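Local structure of uncharacterized protein (Agrobacterium tumefaciens, 3D01) at residues A77-L85 against V121-V132. The protein is of unknown function but belongs to the YjgF-like family of putative endoribonucleases and chorismate mutase-like proteins, and assembles as a trimer. Residues are numbered along the deposited sequence; the frame is centred on the assembly and turned at random.
Sequences AELCAVNIL and VINGASNLIATV
A chi1 of 179° turns L128 CG away from its own backbone N and sends the side chain over helix 70-91, where it sits as a knob among E78, A81, V82 and L85. Its two methyls divide the work: CD1 lies 3.9 Å from V82 CG2, the two side chains crossing at about a right angle, while CD2 lies 4.0 Å from L85 CD1, the leucines running past each other in opposite directions. A second knob, coming the other way, is A77, set among V121, I122, G124 and A125. Small residues let the backbones come close, as the 4.5 Å between E78 CA and A125 CA illustrates, and the segment axes approach to 7.3 Å. Between the two knobs, A81 CB rests 3.8 Å from A125 CB and also meets I129. E78 CG, anti to the carbonyl carbon, passes 3.4 Å from G124 O; beyond it, a water donates to both E78 OE2 and G124 O, bridging the helices, while OE1 forms a salt bridge with R75. A125 touches strand 155-163 and I129 strand 99-110. Crossing at -43°, with knobs-into-holes packing, the pair belongs to the helical layer packed on the β-sheet in the α/β fold of YjgF-like, chorismate mutase-like subunits.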
ATOM      1  N   ALA I  77       7.822  15.144   5.907  1.00 15.47           N
ATOM      2  CA  ALA I  77       8.037  14.107   4.895  1.00 15.82           C
ATOM      3  C   ALA I  77       9.560  13.746   4.812  1.00 16.22           C
ATOM      4  O   ALA I  77       9.957  12.574   4.761  1.00 14.62           O
ATOM      5  CB  ALA I  77       7.510  14.585   3.549  1.00 15.44           C
ATOM      6  N   GLU I  78      10.382  14.779   4.853  1.00 17.02           N
ATOM      7  CA  GLU I  78      11.866  14.642   4.868  1.00 18.04           C
ATOM      8  C   GLU I  78      12.302  13.781   6.037  1.00 18.11           C
ATOM      9  O   GLU I  78      13.086  12.847   5.858  1.00 19.03           O
ATOM     10  CB  GLU I  78      12.529  16.005   4.963  1.00 18.27           C
ATOM     11  CG  GLU I  78      12.510  16.843   3.669  1.00 20.45           C
ATOM     12  CD  GLU I  78      13.001  18.288   3.839  1.00 21.33           C
ATOM     13  OE1 GLU I  78      12.947  18.876   4.948  1.00 25.73           O
ATOM     14  OE2 GLU I  78      13.463  18.863   2.820  1.00 26.67           O
ATOM     15  N   LEU I  79      11.766  14.078   7.231  1.00 18.03           N
ATOM     16  CA  LEU I  79      12.058  13.291   8.430  1.00 17.33           C
ATOM     17  C   LEU I  79      11.613  11.822   8.320  1.00 17.23           C
ATOM     18  O   LEU I  79      12.343  10.899   8.708  1.00 16.39           O
ATOM     19  CB  LEU I  79      11.484  13.966   9.674  1.00 17.75           C
ATOM     20  CG  LEU I  79      12.206  15.224  10.183  1.00 17.50           C
ATOM     21  CD1 LEU I  79      11.407  15.819  11.328  1.00 18.89           C
ATOM     22  CD2 LEU I  79      13.687  14.972  10.567  1.00 20.07           C
ATOM     23  N   CYS I  80      10.412  11.595   7.779  1.00 17.38           N
ATOM     24  CA  CYS I  80       9.948  10.253   7.489  1.00 17.02           C
ATOM     25  C   CYS I  80      10.966   9.545   6.603  1.00 16.60           C
ATOM     26  O   CYS I  80      11.325   8.399   6.867  1.00 17.68           O
ATOM     27  CB  CYS I  80       8.575  10.281   6.798  1.00 17.92           C
ATOM     28  SG  CYS I  80       7.239  10.847   7.860  1.00 18.78           S
ATOM     29  N   ALA I  81      11.397  10.232   5.554  1.00 15.84           N
ATOM     30  CA  ALA I  81      12.390   9.702   4.598  1.00 17.12           C
ATOM     31  C   ALA I  81      13.714   9.387   5.264  1.00 17.16           C
ATOM     32  O   ALA I  81      14.321   8.378   4.958  1.00 18.89           O
ATOM     33  CB  ALA I  81      12.596  10.686   3.447  1.00 15.46           C
ATOM     34  N   VAL I  82      14.165  10.231   6.172  1.00 17.63           N
ATOM     35  CA  VAL I  82      15.441   9.973   6.907  1.00 17.87           C
ATOM     36  C   VAL I  82      15.289   8.718   7.794  1.00 18.31           C
ATOM     37  O   VAL I  82      16.179   7.866   7.896  1.00 18.73           O
ATOM     38  CB  VAL I  82      15.873  11.226   7.741  1.00 17.91           C
ATOM     39  CG1 VAL I  82      17.000  10.893   8.771  1.00 19.42           C
ATOM     40  CG2 VAL I  82      16.264  12.408   6.818  1.00 18.48           C
ATOM     41  N   ASN I  83      14.127   8.572   8.423  1.00 18.30           N
ATOM     42  CA  ASN I  83      13.851   7.383   9.203  1.00 18.26           C
ATOM     43  C   ASN I  83      13.765   6.139   8.327  1.00 18.35           C
ATOM     44  O   ASN I  83      14.247   5.083   8.713  1.00 18.54           O
ATOM     45  CB  ASN I  83      12.599   7.586  10.070  1.00 19.47           C
ATOM     46  CG  ASN I  83      12.871   8.483  11.260  1.00 20.34           C
ATOM     47  OD1 ASN I  83      12.664   9.706  11.228  1.00 25.68           O
ATOM     48  ND2 ASN I  83      13.362   7.892  12.299  1.00 21.58           N
ATOM     49  N   ILE I  84      13.227   6.274   7.120  1.00 17.68           N
ATOM     50  CA  ILE I  84      13.241   5.162   6.162  1.00 17.61           C
ATOM     51  C   ILE I  84      14.697   4.805   5.889  1.00 17.65           C
ATOM     52  O   ILE I  84      15.064   3.654   5.992  1.00 17.64           O
ATOM     53  CB  ILE I  84      12.504   5.481   4.825  1.00 17.22           C
ATOM     54  CG1 ILE I  84      10.972   5.487   5.046  1.00 17.67           C
ATOM     55  CG2 ILE I  84      12.834   4.436   3.739  1.00 17.39           C
ATOM     56  CD1 ILE I  84      10.184   6.065   3.880  1.00 17.58           C
ATOM     57  N   LEU I  85      15.516   5.806   5.583  1.00 18.64           N
ATOM     58  CA  LEU I  85      16.952   5.544   5.280  1.00 19.08           C
ATOM     59  C   LEU I  85      17.691   4.884   6.461  1.00 19.51           C
ATOM     60  O   LEU I  85      18.541   3.994   6.259  1.00 19.90           O
ATOM     61  CB  LEU I  85      17.627   6.823   4.830  1.00 20.10           C
ATOM     62  CG  LEU I  85      17.180   7.377   3.477  1.00 20.73           C
ATOM     63  CD1 LEU I  85      17.879   8.742   3.184  1.00 20.62           C
ATOM     64  CD2 LEU I  85      17.459   6.348   2.369  1.00 21.81           C
ATOM     65  N   VAL I 121       3.563  17.763  -0.412  1.00 15.85           N
ATOM     66  CA  VAL I 121       4.075  17.335   0.890  1.00 15.62           C
ATOM     67  C   VAL I 121       5.051  16.187   0.733  1.00 15.61           C
ATOM     68  O   VAL I 121       6.152  16.220   1.263  1.00 16.37           O
ATOM     69  CB  VAL I 121       2.925  16.954   1.849  1.00 15.39           C
ATOM     70  CG1 VAL I 121       3.483  16.259   3.129  1.00 15.13           C
ATOM     71  CG2 VAL I 121       2.070  18.218   2.140  1.00 16.09           C
ATOM     72  N   ILE I 122       4.652  15.182  -0.027  1.00 15.43           N
ATOM     73  CA  ILE I 122       5.469  13.992  -0.197  1.00 15.65           C
ATOM     74  C   ILE I 122       6.694  14.308  -1.059  1.00 15.43           C
ATOM     75  O   ILE I 122       7.723  13.646  -0.930  1.00 15.41           O
ATOM     76  CB  ILE I 122       4.645  12.802  -0.737  1.00 16.61           C
ATOM     77  CG1 ILE I 122       3.508  12.452   0.235  1.00 16.60           C
ATOM     78  CG2 ILE I 122       5.542  11.595  -0.975  1.00 15.64           C
ATOM     79  CD1 ILE I 122       3.919  12.171   1.728  1.00 15.60           C
ATOM     80  N   ASN I 123       6.613  15.352  -1.878  1.00 16.40           N
ATOM     81  CA  ASN I 123       7.813  15.839  -2.588  1.00 17.34           C
ATOM     82  C   ASN I 123       8.980  16.111  -1.638  1.00 17.94           C
ATOM     83  O   ASN I 123      10.131  15.945  -2.051  1.00 19.61           O
ATOM     84  CB  ASN I 123       7.537  17.076  -3.431  1.00 17.59           C
ATOM     85  CG  ASN I 123       6.750  16.760  -4.709  1.00 17.58           C
ATOM     86  OD1 ASN I 123       6.594  15.597  -5.101  1.00 20.96           O
ATOM     87  ND2 ASN I 123       6.244  17.803  -5.358  1.00 18.62           N
ATOM     88  N   GLY I 124       8.699  16.509  -0.389  1.00 17.96           N
ATOM     89  CA  GLY I 124       9.736  16.582   0.682  1.00 18.04           C
ATOM     90  C   GLY I 124      10.576  15.300   0.761  1.00 18.03           C
ATOM     91  O   GLY I 124      11.819  15.332   0.729  1.00 18.97           O
ATOM     92  N   ALA I 125       9.906  14.151   0.813  1.00 17.42           N
ATOM     93  CA  ALA I 125      10.578  12.849   0.929  1.00 17.23           C
ATOM     94  C   ALA I 125      11.208  12.534  -0.431  1.00 16.97           C
ATOM     95  O   ALA I 125      12.393  12.214  -0.528  1.00 18.22           O
ATOM     96  CB  ALA I 125       9.571  11.739   1.363  1.00 16.23           C
ATOM     97  N   SER I 126      10.421  12.616  -1.493  1.00 17.14           N
ATOM     98  CA  SER I 126      10.921  12.189  -2.799  1.00 18.07           C
ATOM     99  C   SER I 126      12.184  12.934  -3.198  1.00 18.61           C
ATOM    100  O   SER I 126      13.140  12.319  -3.685  1.00 19.56           O
ATOM    101  CB  SER I 126       9.853  12.351  -3.884  1.00 17.90           C
ATOM    102  OG  SER I 126       8.713  11.584  -3.602  1.00 16.79           O
ATOM    103  N   ASN I 127      12.185  14.254  -3.000  1.00 19.71           N
ATOM    104  CA  ASN I 127      13.334  15.095  -3.359  1.00 19.93           C
ATOM    105  C   ASN I 127      14.585  14.720  -2.538  1.00 20.01           C
ATOM    106  O   ASN I 127      15.717  14.634  -3.061  1.00 20.07           O
ATOM    107  CB  ASN I 127      12.979  16.557  -3.141  1.00 20.66           C
ATOM    108  CG  ASN I 127      11.977  17.091  -4.159  1.00 21.83           C
ATOM    109  OD1 ASN I 127      11.710  16.481  -5.209  1.00 26.23           O
ATOM    110  ND2 ASN I 127      11.424  18.252  -3.857  1.00 26.74           N
ATOM    111  N   LEU I 128      14.371  14.464  -1.263  1.00 20.37           N
ATOM    112  CA  LEU I 128      15.450  14.124  -0.358  1.00 20.63           C
ATOM    113  C   LEU I 128      16.043  12.776  -0.775  1.00 20.84           C
ATOM    114  O   LEU I 128      17.257  12.635  -0.927  1.00 20.72           O
ATOM    115  CB  LEU I 128      14.966  14.133   1.120  1.00 20.98           C
ATOM    116  CG  LEU I 128      16.029  13.766   2.172  1.00 20.23           C
ATOM    117  CD1 LEU I 128      15.746  14.392   3.540  1.00 20.47           C
ATOM    118  CD2 LEU I 128      16.255  12.241   2.299  1.00 18.35           C
ATOM    119  N   ILE I 129      15.190  11.787  -0.978  1.00 20.65           N
ATOM    120  CA  ILE I 129      15.643  10.449  -1.384  1.00 21.07           C
ATOM    121  C   ILE I 129      16.354  10.412  -2.748  1.00 21.43           C
ATOM    122  O   ILE I 129      17.415   9.784  -2.860  1.00 21.90           O
ATOM    123  CB  ILE I 129      14.467   9.458  -1.388  1.00 21.02           C
ATOM    124  CG1 ILE I 129      14.018   9.235   0.058  1.00 20.69           C
ATOM    125  CG2 ILE I 129      14.861   8.176  -2.129  1.00 21.30           C
ATOM    126  CD1 ILE I 129      12.770   8.421   0.199  1.00 21.35           C
ATOM    127  N   ALA I 130      15.779  11.058  -3.764  1.00 21.49           N
ATOM    128  CA  ALA I 130      16.418  11.151  -5.079  1.00 22.00           C
ATOM    129  C   ALA I 130      17.752  11.901  -5.021  1.00 23.24           C
ATOM    130  O   ALA I 130      18.727  11.473  -5.691  1.00 24.16           O
ATOM    131  CB  ALA I 130      15.489  11.788  -6.079  1.00 22.31           C
ATOM    132  N   THR I 131      17.826  12.972  -4.217  1.00 23.06           N
ATOM    133  CA  THR I 131      19.078  13.733  -4.042  1.00 23.74           C
ATOM    134  C   THR I 131      20.236  12.926  -3.451  1.00 23.75           C
ATOM    135  O   THR I 131      21.343  12.957  -3.981  1.00 24.34           O
ATOM    136  CB  THR I 131      18.870  15.014  -3.206  1.00 23.81           C
ATOM    137  OG1 THR I 131      17.923  15.841  -3.880  1.00 23.49           O
ATOM    138  CG2 THR I 131      20.191  15.793  -3.019  1.00 23.96           C
ATOM    139  N   VAL I 132      19.976  12.225  -2.363  1.00 23.16           N
ATOM    140  CA  VAL I 132      20.983  11.489  -1.606  1.00 23.80           C
ATOM    141  C   VAL I 132      21.423  10.212  -2.338  1.00 23.61           C
ATOM    142  O   VAL I 132      22.611   9.843  -2.282  1.00 23.32           O
ATOM    143  CB  VAL I 132      20.435  11.207  -0.168  1.00 24.27           C
ATOM    144  CG1 VAL I 132      21.210  10.154   0.519  1.00 29.40           C
ATOM    145  CG2 VAL I 132      20.399  12.520   0.653  1.00 23.91           C
TER
HETATM  146  O   HOH W   1      13.358  17.608   0.377  1.00 23.67           O